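Side-chain contact in spermidine synthase (Corynebacterium glutamicum ATCC 13032, PDB 3GJY), which probably makes spermidine by transferring an aminopropyl group from decarboxylated S-adenosylmethionine to putrescine: residues A123-A126 and R127-E131. Residues are numbered along the deposited sequence; the frame is centred on the assembly and turned at random. Where two conformers were deposited one is given.
With FMT (formic acid), chain B.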
ATOM      1  N   ALA A 123      18.680   0.159  -3.346  1.00 13.00           N
ATOM      2  CA  ALA A 123      19.242  -1.023  -4.020  1.00 14.02           C
ATOM      3  C   ALA A 123      19.597  -2.154  -3.030  1.00 14.58           C
ATOM      4  O   ALA A 123      19.438  -3.345  -3.341  1.00 14.52           O
ATOM      5  CB  ALA A 123      20.495  -0.616  -4.838  1.00 14.66           C
ATOM      6  N   GLU A 124      20.027  -1.781  -1.822  1.00 15.01           N
ATOM      7  CA  GLU A 124      20.433  -2.759  -0.841  1.00 14.98           C
ATOM      8  C   GLU A 124      19.220  -3.436  -0.209  1.00 14.96           C
ATOM      9  O   GLU A 124      19.224  -4.650   0.012  1.00 15.38           O
ATOM     10  CB  GLU A 124      21.346  -2.125   0.234  1.00 16.47           C
ATOM     11  CG  GLU A 124      21.817  -3.132   1.311  1.00 20.01           C
ATOM     12  CD  GLU A 124      22.756  -4.223   0.790  1.00 22.97           C
ATOM     13  OE1 GLU A 124      23.078  -4.286  -0.425  1.00 23.35           O
ATOM     14  OE2 GLU A 124      23.161  -5.036   1.647  1.00 28.42           O
ATOM     15  N   LEU A 125      18.156  -2.666   0.055  1.00 14.17           N
ATOM     16  CA  LEU A 125      16.933  -3.299   0.516  1.00 14.46           C
ATOM     17  C   LEU A 125      16.397  -4.260  -0.554  1.00 14.86           C
ATOM     18  O   LEU A 125      15.953  -5.366  -0.224  1.00 14.63           O
ATOM     19  CB  LEU A 125      15.847  -2.288   0.886  1.00 15.89           C
ATOM     20  CG  LEU A 125      14.558  -2.886   1.432  1.00 18.52           C
ATOM     21  CD1 LEU A 125      14.825  -3.777   2.675  1.00 21.52           C
ATOM     22  CD2 LEU A 125      13.651  -1.716   1.821  1.00 21.99           C
ATOM     23  N   ALA A 126      16.452  -3.852  -1.825  1.00 12.24           N
ATOM     24  CA  ALA A 126      16.060  -4.731  -2.919  1.00 12.83           C
ATOM     25  C   ALA A 126      16.872  -6.026  -2.936  1.00 12.43           C
ATOM     26  O   ALA A 126      16.308  -7.119  -3.105  1.00 12.64           O
ATOM     27  CB  ALA A 126      16.165  -3.964  -4.274  1.00 13.57           C
ATOM     28  N   ARG A 127      18.193  -5.908  -2.735  1.00 13.36           N
ATOM     29  CA  ARG A 127      19.067  -7.094  -2.771  1.00 13.19           C
ATOM     30  C   ARG A 127      18.750  -8.027  -1.584  1.00 12.65           C
ATOM     31  O   ARG A 127      18.614  -9.247  -1.770  1.00 14.20           O
ATOM     32  CB  ARG A 127      20.537  -6.637  -2.724  1.00 14.49           C
ATOM     33  CG  ARG A 127      21.513  -7.779  -2.962  1.00 16.32           C
ATOM     34  CD  ARG A 127      22.954  -7.347  -2.744  1.00 19.41           C
ATOM     35  NE  ARG A 127      23.243  -7.067  -1.344  1.00 21.22           N
ATOM     36  CZ  ARG A 127      23.524  -7.996  -0.431  1.00 25.15           C
ATOM     37  NH1 ARG A 127      23.559  -9.280  -0.766  1.00 26.88           N
ATOM     38  NH2 ARG A 127      23.791  -7.636   0.820  1.00 28.71           N
ATOM     39  N   LEU A 128      18.597  -7.454  -0.371  1.00 13.26           N
ATOM     40  CA  LEU A 128      18.244  -8.269   0.811  1.00 13.56           C
ATOM     41  C   LEU A 128      16.895  -8.955   0.632  1.00 13.29           C
ATOM     42  O   LEU A 128      16.712 -10.077   1.068  1.00 13.92           O
ATOM     43  CB  LEU A 128      18.211  -7.409   2.092  1.00 15.04           C
ATOM     44  CG  LEU A 128      19.577  -6.945   2.569  1.00 17.60           C
ATOM     45  CD1 LEU A 128      19.409  -5.948   3.733  1.00 21.02           C
ATOM     46  CD2 LEU A 128      20.436  -8.124   2.996  1.00 22.32           C
ATOM     47  N   SER A 129      15.926  -8.255   0.012  1.00 13.44           N
ATOM     48  CA  SER A 129      14.613  -8.850  -0.215  1.00 13.32           C
ATOM     49  C   SER A 129      14.720 -10.097  -1.080  1.00 11.72           C
ATOM     50  O   SER A 129      14.173 -11.170  -0.733  1.00 12.46           O
ATOM     51  CB  SER A 129      13.628  -7.878  -0.855  1.00 12.98           C
ATOM     52  OG  SER A 129      13.391  -6.754  -0.003  1.00 16.23           O
ATOM     53  N   ARG A 130      15.449  -9.980  -2.203  1.00 12.11           N
ATOM     54  CA  ARG A 130      15.603 -11.140  -3.095  1.00 11.92           C
ATOM     55  C   ARG A 130      16.353 -12.289  -2.409  1.00 12.00           C
ATOM     56  O   ARG A 130      15.980 -13.454  -2.599  1.00 13.91           O
ATOM     57  CB  ARG A 130      16.337 -10.694  -4.371  1.00 12.39           C
ATOM     58  CG  ARG A 130      16.624 -11.781  -5.405  1.00 11.49           C
ATOM     59  CD  ARG A 130      15.397 -12.516  -5.904  1.00 12.09           C
ATOM     60  NE  ARG A 130      14.506 -11.639  -6.672  1.00 11.69           N
ATOM     61  CZ  ARG A 130      13.241 -11.932  -6.955  1.00 12.40           C
ATOM     62  NH1 ARG A 130      12.693 -13.031  -6.447  1.00 13.84           N
ATOM     63  NH2 ARG A 130      12.498 -11.078  -7.682  1.00 12.66           N
ATOM     64  N   GLU A 131      17.364 -11.963  -1.596  1.00 12.08           N
ATOM     65  CA  GLU A 131      18.192 -13.007  -0.987  0.50 11.97           C
ATOM     66  C   GLU A 131      17.489 -13.663   0.207  1.00 12.74           C
ATOM     67  O   GLU A 131      17.514 -14.891   0.349  1.00 13.62           O
ATOM     68  CB  GLU A 131      19.543 -12.435  -0.525  0.50 12.29           C
ATOM     69  CG  GLU A 131      20.498 -11.934  -1.620  0.50 12.79           C
ATOM     70  CD  GLU A 131      20.972 -12.976  -2.600  0.50 14.62           C
ATOM     71  OE1 GLU A 131      20.801 -14.204  -2.358  0.50 14.82           O
ATOM     72  OE2 GLU A 131      21.512 -12.528  -3.649  0.50 15.16           O
TER
HETATM   73  C   FMT B 315      11.369  -3.371  -0.334  1.00 28.84           C
HETATM   74  O1  FMT B 315      12.105  -4.350  -0.431  1.00 31.28           O
HETATM   75  O2  FMT B 315      10.669  -2.928  -1.240  1.00 27.72           O
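Residues 123-126 and 127-131 are successive turns of one alpha-helix, joined by i to i+4 bonds from Arg127 N to Ala123 O, Leu128 N to Glu124 O, Ser129 N to Leu125 O and Arg130 N to Ala126 O. On a solvent-exposed part of the helix surface Glu124 and Arg127 run side by side, three residues apart, and form a bidentate salt bridge. The guanidinium meets the carboxylate side-on: Arg127 NE gives a nearly straight bond to Glu124 OE1 (2.9 Å), and Arg127 NH2 reaches Glu124 OE2 (2.8 Å). Both oxygens are met on their syn sides and lie near the guanidinium plane, yet the two planes are 40° apart, and NE stands 34° out of the carboxylate plane. A bend in the arginine chain at chi3 (69°) brings its NE edge round to the acid. Leu128 CG packs 3.5 Å from Glu124 O.

The helix is the crossover of a beta-alpha-beta unit between parallel strands 115-120 and 141-145 of the Rossmann-like sheet. Ala126 packs its CB against Ile143 and Val145 of strand 141-145, while Leu125 and Leu128 touch Phe133 beyond the helix end. Near its start, Asp122 OD1 accepts bonds from the backbone N of Glu124 and Leu125.

Ser129 OG, buried, lies 2.9 Å from Leu125 O and 2.8 Å from O1 of a formic acid molecule, probably from the crystallisation liquor; either could take the hydroxyl proton. Leu125 flanks the same molecule, its CD2 3.5 Å from the carbon of the formic acid. Arg130 leads away to bond the carbonyls of Pro136 and Val141.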